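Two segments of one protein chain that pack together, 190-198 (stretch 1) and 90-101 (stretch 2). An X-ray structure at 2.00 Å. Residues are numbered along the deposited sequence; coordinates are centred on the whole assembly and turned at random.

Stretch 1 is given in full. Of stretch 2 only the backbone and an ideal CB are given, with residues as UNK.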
ATOM      1  N   ARG A 190       2.547  11.684  -6.008  1.00 22.09           N
ATOM      2  CA  ARG A 190       3.456  12.809  -5.822  1.00 23.92           C
ATOM      3  C   ARG A 190       3.188  13.903  -6.864  1.00 23.27           C
ATOM      4  O   ARG A 190       3.209  15.092  -6.544  1.00 22.50           O
ATOM      5  CB  ARG A 190       4.910  12.347  -5.893  1.00 24.71           C
ATOM      6  CG  ARG A 190       5.895  13.431  -5.503  1.00 29.68           C
ATOM      7  CD  ARG A 190       7.316  12.909  -5.516  1.00 31.52           C
ATOM      8  NE  ARG A 190       7.570  11.941  -4.448  1.00 34.36           N
ATOM      9  CZ  ARG A 190       7.697  12.255  -3.161  1.00 34.42           C
ATOM     10  NH1 ARG A 190       7.593  13.517  -2.766  1.00 32.68           N
ATOM     11  NH2 ARG A 190       7.948  11.305  -2.269  1.00 33.44           N
ATOM     12  N   VAL A 191       2.941  13.500  -8.105  1.00 21.66           N
ATOM     13  CA  VAL A 191       2.636  14.455  -9.169  1.00 20.90           C
ATOM     14  C   VAL A 191       1.135  14.348  -9.417  1.00 21.95           C
ATOM     15  O   VAL A 191       0.616  13.264  -9.682  1.00 20.97           O
ATOM     16  CB  VAL A 191       3.408  14.134 -10.471  1.00 21.13           C
ATOM     17  CG1 VAL A 191       3.006  15.110 -11.572  1.00 19.47           C
ATOM     18  CG2 VAL A 191       4.909  14.233 -10.219  1.00 18.24           C
ATOM     19  N   SER A 192       0.437  15.474  -9.316  1.00 20.39           N
ATOM     20  CA  SER A 192      -1.009  15.483  -9.494  1.00 21.17           C
ATOM     21  C   SER A 192      -1.503  15.046 -10.860  1.00 20.57           C
ATOM     22  O   SER A 192      -0.965  15.444 -11.893  1.00 22.55           O
ATOM     23  CB  SER A 192      -1.577  16.871  -9.196  1.00 20.84           C
ATOM     24  OG  SER A 192      -2.964  16.899  -9.466  1.00 20.58           O
ATOM     25  N   LEU A 193      -2.543  14.220 -10.849  1.00 20.55           N
ATOM     26  CA  LEU A 193      -3.162  13.746 -12.074  1.00 20.00           C
ATOM     27  C   LEU A 193      -4.523  14.417 -12.240  1.00 20.88           C
ATOM     28  O   LEU A 193      -5.364  13.967 -13.022  1.00 21.36           O
ATOM     29  CB  LEU A 193      -3.313  12.223 -12.041  1.00 18.21           C
ATOM     30  CG  LEU A 193      -2.063  11.466 -12.505  1.00 19.04           C
ATOM     31  CD1 LEU A 193      -2.190   9.985 -12.183  1.00 18.93           C
ATOM     32  CD2 LEU A 193      -1.875  11.678 -14.006  1.00 18.65           C
ATOM     33  N   GLU A 194      -4.737  15.494 -11.489  1.00 21.70           N
ATOM     34  CA  GLU A 194      -5.990  16.246 -11.554  1.00 22.61           C
ATOM     35  C   GLU A 194      -6.148  16.883 -12.941  1.00 20.59           C
ATOM     36  O   GLU A 194      -5.207  17.475 -13.473  1.00 19.97           O
ATOM     37  CB  GLU A 194      -5.997  17.344 -10.479  1.00 25.70           C
ATOM     38  CG  GLU A 194      -7.254  18.204 -10.452  1.00 31.36           C
ATOM     39  CD  GLU A 194      -7.126  19.396  -9.509  1.00 35.67           C
ATOM     40  OE1 GLU A 194      -6.687  19.208  -8.353  1.00 37.81           O
ATOM     41  OE2 GLU A 194      -7.470  20.523  -9.916  1.00 39.43           O
ATOM     42  N   GLY A 195      -7.334  16.745 -13.526  1.00 20.54           N
ATOM     43  CA  GLY A 195      -7.600  17.323 -14.831  1.00 19.14           C
ATOM     44  C   GLY A 195      -7.137  16.481 -16.005  1.00 20.41           C
ATOM     45  O   GLY A 195      -7.369  16.836 -17.158  1.00 19.74           O
ATOM     46  N   ALA A 196      -6.480  15.363 -15.716  1.00 20.22           N
ATOM     47  CA  ALA A 196      -5.995  14.472 -16.759  1.00 21.03           C
ATOM     48  C   ALA A 196      -6.943  13.291 -16.929  1.00 21.38           C
ATOM     49  O   ALA A 196      -7.610  12.873 -15.978  1.00 21.18           O
ATOM     50  CB  ALA A 196      -4.603  13.965 -16.408  1.00 20.56           C
ATOM     51  N   LEU A 197      -7.003  12.755 -18.142  1.00 19.89           N
ATOM     52  CA  LEU A 197      -7.861  11.610 -18.407  1.00 20.31           C
ATOM     53  C   LEU A 197      -7.310  10.420 -17.633  1.00 20.68           C
ATOM     54  O   LEU A 197      -6.168  10.023 -17.825  1.00 20.95           O
ATOM     55  CB  LEU A 197      -7.869  11.270 -19.895  1.00 19.63           C
ATOM     56  CG  LEU A 197      -8.622   9.985 -20.232  1.00 17.87           C
ATOM     57  CD1 LEU A 197     -10.123  10.189 -20.008  1.00 19.08           C
ATOM     58  CD2 LEU A 197      -8.355   9.601 -21.674  1.00 18.50           C
ATOM     59  N   PRO A 198      -8.115   9.840 -16.740  1.00 21.03           N
ATOM     60  CA  PRO A 198      -7.613   8.690 -15.983  1.00 19.28           C
ATOM     61  C   PRO A 198      -7.779   7.347 -16.702  1.00 20.00           C
ATOM     62  O   PRO A 198      -8.550   7.222 -17.657  1.00 17.21           O
ATOM     63  CB  PRO A 198      -8.420   8.759 -14.687  1.00 22.27           C
ATOM     64  CG  PRO A 198      -9.746   9.306 -15.147  1.00 21.93           C
ATOM     65  CD  PRO A 198      -9.364  10.371 -16.161  1.00 21.00           C
ATOM     66  N   UNK A  90     -15.786   9.329 -27.805  1.00 26.59           N
ATOM     67  CA  UNK A  90     -15.954  10.528 -26.983  1.00 26.53           C
ATOM     68  C   UNK A  90     -15.264  10.316 -25.634  1.00 26.16           C
ATOM     69  O   UNK A  90     -15.174   9.187 -25.145  1.00 25.63           O
ATOM     70  CB  UNK A  90     -17.436  10.854 -26.788  1.00 26.53           C
ATOM     71  N   UNK A  91     -14.766  11.394 -25.040  1.00 24.83           N
ATOM     72  CA  UNK A  91     -14.087  11.297 -23.753  1.00 26.03           C
ATOM     73  C   UNK A  91     -14.900  11.951 -22.639  1.00 26.63           C
ATOM     74  O   UNK A  91     -15.742  12.816 -22.897  1.00 26.08           O
ATOM     75  CB  UNK A  91     -12.702  11.942 -23.837  1.00 26.03           C
ATOM     76  N   UNK A  92     -14.668  11.536 -21.384  1.00 26.17           N
ATOM     77  CA  UNK A  92     -15.403  12.126 -20.261  1.00 26.95           C
ATOM     78  C   UNK A  92     -15.023  13.600 -20.199  1.00 27.17           C
ATOM     79  O   UNK A  92     -14.039  14.009 -20.807  1.00 25.60           O
ATOM     80  CB  UNK A  92     -15.094  11.415 -18.942  1.00 26.95           C
ATOM     81  N   UNK A  93     -15.788  14.410 -19.454  1.00 28.23           N
ATOM     82  CA  UNK A  93     -15.496  15.841 -19.337  1.00 28.74           C
ATOM     83  C   UNK A  93     -14.152  16.117 -18.663  1.00 28.22           C
ATOM     84  O   UNK A  93     -13.821  15.526 -17.634  1.00 27.20           O
ATOM     85  CB  UNK A  93     -16.612  16.535 -18.553  1.00 28.74           C
ATOM     86  N   UNK A  94     -13.377  17.014 -19.257  1.00 27.27           N
ATOM     87  CA  UNK A  94     -12.075  17.377 -18.718  1.00 27.03           C
ATOM     88  C   UNK A  94     -11.921  18.887 -18.706  1.00 25.53           C
ATOM     89  O   UNK A  94     -12.533  19.586 -19.507  1.00 25.32           O
ATOM     90  CB  UNK A  94     -10.951  16.730 -19.529  1.00 27.03           C
ATOM     91  N   UNK A  95     -11.101  19.410 -17.787  1.00 25.63           N
ATOM     92  CA  UNK A  95     -10.892  20.856 -17.715  1.00 25.58           C
ATOM     93  C   UNK A  95     -10.004  21.324 -18.868  1.00 25.83           C
ATOM     94  O   UNK A  95      -9.469  20.507 -19.625  1.00 24.49           O
ATOM     95  CB  UNK A  95     -10.268  21.243 -16.373  1.00 25.58           C
ATOM     96  N   UNK A  96      -9.849  22.638 -18.998  1.00 25.58           N
ATOM     97  CA  UNK A  96      -9.039  23.216 -20.070  1.00 26.75           C
ATOM     98  C   UNK A  96      -7.549  22.900 -19.926  1.00 26.26           C
ATOM     99  O   UNK A  96      -6.823  22.822 -20.918  1.00 25.93           O
ATOM    100  CB  UNK A  96      -9.238  24.733 -20.106  1.00 26.75           C
ATOM    101  N   UNK A  97      -7.100  22.719 -18.689  1.00 25.12           N
ATOM    102  CA  UNK A  97      -5.700  22.436 -18.426  1.00 24.33           C
ATOM    103  C   UNK A  97      -5.525  21.515 -17.227  1.00 24.72           C
ATOM    104  O   UNK A  97      -6.174  21.697 -16.193  1.00 24.51           O
ATOM    105  CB  UNK A  97      -4.933  23.741 -18.200  1.00 24.33           C
ATOM    106  N   UNK A  98      -4.647  20.527 -17.371  1.00 21.83           N
ATOM    107  CA  UNK A  98      -4.377  19.583 -16.295  1.00 20.93           C
ATOM    108  C   UNK A  98      -3.505  20.263 -15.252  1.00 20.82           C
ATOM    109  O   UNK A  98      -2.725  21.164 -15.569  1.00 21.91           O
ATOM    110  CB  UNK A  98      -3.705  18.315 -16.826  1.00 20.93           C
ATOM    111  N   UNK A  99      -3.635  19.832 -14.004  1.00 21.11           N
ATOM    112  CA  UNK A  99      -2.852  20.422 -12.926  1.00 21.60           C
ATOM    113  C   UNK A  99      -1.353  20.298 -13.167  1.00 20.61           C
ATOM    114  O   UNK A  99      -0.602  21.246 -12.931  1.00 22.58           O
ATOM    115  CB  UNK A  99      -3.218  19.764 -11.594  1.00 21.60           C
ATOM    116  N   UNK A 100      -0.914  19.132 -13.628  1.00 19.13           N
ATOM    117  CA  UNK A 100       0.509  18.918 -13.878  1.00 18.80           C
ATOM    118  C   UNK A 100       1.037  19.843 -14.970  1.00 17.83           C
ATOM    119  O   UNK A 100       2.192  20.269 -14.927  1.00 18.17           O
ATOM    120  CB  UNK A 100       0.762  17.459 -14.265  1.00 18.80           C
ATOM    121  N   UNK A 101       0.193  20.134 -15.955  1.00 18.66           N
ATOM    122  CA  UNK A 101       0.559  21.022 -17.058  1.00 19.45           C
ATOM    123  C   UNK A 101       0.701  22.449 -16.525  1.00 20.55           C
ATOM    124  O   UNK A 101       1.617  23.181 -16.905  1.00 19.99           O
ATOM    125  CB  UNK A 101      -0.480  20.961 -18.179  1.00 19.45           C
TER

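Position 90 has nothing of stretch 1 within reach of its ideal CB, so this contact sets no preference; it is Pro90.

At position 91 CA-to-CB points toward stretch 1, and the ideal CB lies 4.9 Å from Leu197 CD1, leaving room for leucine, isoleucine or methionine. It is Leu91, chi1 m and chi2 t, whose CD2 comes 4.2 Å from Leu197 CD2.

Position 92 also faces the Leu197 methyls, with phi near -64°, a value proline accepts. A compact apolar residue or proline would fit. Pro92 puts its ring CD 3.8 Å from Leu197 CD1, so Leu197 meets a neighbour with each of its two methyls.

Position 93 is out of reach: Pro93.

At position 94 the ideal CB points toward stretch 1, 4.3 Å from Gly195 O. A donor might seek that carbonyl, while a branched apolar chain could cover the backbone and reach Leu197. The deposited Leu94 takes the second course: CD1 lies 4.2 Å from Leu197 CB, and CD2 3.7 Å from Gly195 O, which is buried here without a partner.

Position 95 faces the glycine of the type II turn from Leu193 to Ala196, its ideal CB 5.0 Å from Gly195 CA. A small or flat residue would suit, and phi of -74° allows proline. Pro95 lays CG 3.4 Å from Gly195 CA. An ideal CB on Gly195 would stand only 3.0 Å from Pro95 CG, although phi/psi of 83/-4 already calls for glycine there.

Positions 96 and 97 point away, leaving the choice to other surroundings. They are Glu96 and Glu97, the latter hydrogen-bonded elsewhere in the structure.

Position 98 precedes a helix, where serine, threonine or aspartate could cap. Its CB points sideways, 3.8 Å from Glu194 O, so small residues suit the packing. Ala98 fits without offering a side-chain cap.

At position 99 the backbone does the polar work: its N donates to Glu194 O at 2.9 Å, nearly straight at 169°. The CB points toward stretch 1, 3.6 Å from Ser192 OG, so a chain with an unbranched CB and room to turn off would serve. Arg99 does this, its end leading away.

Position 100 sits sideways, its ideal CB 3.6 Å from Ser192 O and 4.2 Å from Val191 CG1, favouring something small and apolar. It is Ala100; a water accepts from its N and donates to Ser192 O and Glu194 O.

Position 101 is out of reach: Val101.

Stretch 2, residues 90-101: PLPPLPEEARAV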
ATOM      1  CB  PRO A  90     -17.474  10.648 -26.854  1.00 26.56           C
ATOM      2  CG  PRO A  90     -17.927   9.216 -26.914  1.00 28.64           C
ATOM      3  CD  PRO A  90     -17.080   8.665 -28.042  1.00 26.81           C
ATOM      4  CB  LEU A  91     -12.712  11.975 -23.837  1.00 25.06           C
ATOM      5  CG  LEU A  91     -11.738  11.409 -24.881  1.00 26.10           C
ATOM      6  CD1 LEU A  91     -10.473  12.249 -24.912  1.00 26.34           C
ATOM      7  CD2 LEU A  91     -11.417   9.956 -24.549  1.00 25.32           C
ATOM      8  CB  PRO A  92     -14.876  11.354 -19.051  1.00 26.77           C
ATOM      9  CG  PRO A  92     -14.484  10.032 -19.632  1.00 27.58           C
ATOM     10  CD  PRO A  92     -13.814  10.428 -20.927  1.00 25.96           C
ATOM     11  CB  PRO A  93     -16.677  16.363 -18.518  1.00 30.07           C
ATOM     12  CG  PRO A  93     -17.013  15.193 -17.651  1.00 31.65           C
ATOM     13  CD  PRO A  93     -16.939  14.038 -18.612  1.00 29.41           C
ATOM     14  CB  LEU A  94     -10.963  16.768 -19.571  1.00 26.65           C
ATOM     15  CG  LEU A  94     -10.853  15.242 -19.555  1.00 28.40           C
ATOM     16  CD1 LEU A  94      -9.949  14.782 -20.687  1.00 28.06           C
ATOM     17  CD2 LEU A  94     -10.313  14.782 -18.206  1.00 27.91           C
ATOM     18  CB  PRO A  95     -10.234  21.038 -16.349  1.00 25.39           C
ATOM     19  CG  PRO A  95      -9.438  19.773 -16.210  1.00 25.28           C
ATOM     20  CD  PRO A  95     -10.420  18.726 -16.675  1.00 24.48           C
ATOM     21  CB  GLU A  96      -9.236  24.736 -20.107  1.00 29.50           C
ATOM     22  CG  GLU A  96      -8.411  25.444 -21.178  1.00 33.38           C
ATOM     23  CD  GLU A  96      -8.566  26.957 -21.135  1.00 34.66           C
ATOM     24  OE1 GLU A  96      -8.506  27.530 -20.028  1.00 37.05           O
ATOM     25  OE2 GLU A  96      -8.730  27.572 -22.209  1.00 35.21           O
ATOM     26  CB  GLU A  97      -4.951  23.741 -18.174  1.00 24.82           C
ATOM     27  CG  GLU A  97      -3.508  23.562 -17.779  1.00 25.18           C
ATOM     28  CD  GLU A  97      -2.822  24.886 -17.527  1.00 28.08           C
ATOM     29  OE1 GLU A  97      -3.333  25.671 -16.695  1.00 27.80           O
ATOM     30  OE2 GLU A  97      -1.773  25.145 -18.157  1.00 25.86           O
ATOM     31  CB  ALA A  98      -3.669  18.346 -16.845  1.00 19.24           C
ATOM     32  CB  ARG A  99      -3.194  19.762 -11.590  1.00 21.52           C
ATOM     33  CG  ARG A  99      -2.518  20.428 -10.408  1.00 26.58           C
ATOM     34  CD  ARG A  99      -3.136  21.790 -10.134  1.00 31.64           C
ATOM     35  NE  ARG A  99      -2.478  22.494  -9.035  1.00 35.44           N
ATOM     36  CZ  ARG A  99      -1.329  23.156  -9.144  1.00 35.97           C
ATOM     37  NH1 ARG A  99      -0.698  23.215 -10.307  1.00 36.17           N
ATOM     38  NH2 ARG A  99      -0.809  23.767  -8.088  1.00 37.01           N
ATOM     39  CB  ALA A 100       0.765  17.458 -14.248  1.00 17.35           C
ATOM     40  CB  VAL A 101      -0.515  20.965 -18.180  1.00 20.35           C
ATOM     41  CG1 VAL A 101      -0.286  22.072 -19.207  1.00 20.21           C
ATOM     42  CG2 VAL A 101      -0.452  19.601 -18.874  1.00 21.07           C
TER
HETATM   43  O   HOH W   1      -2.465  16.747 -13.845  1.00 20.62           O
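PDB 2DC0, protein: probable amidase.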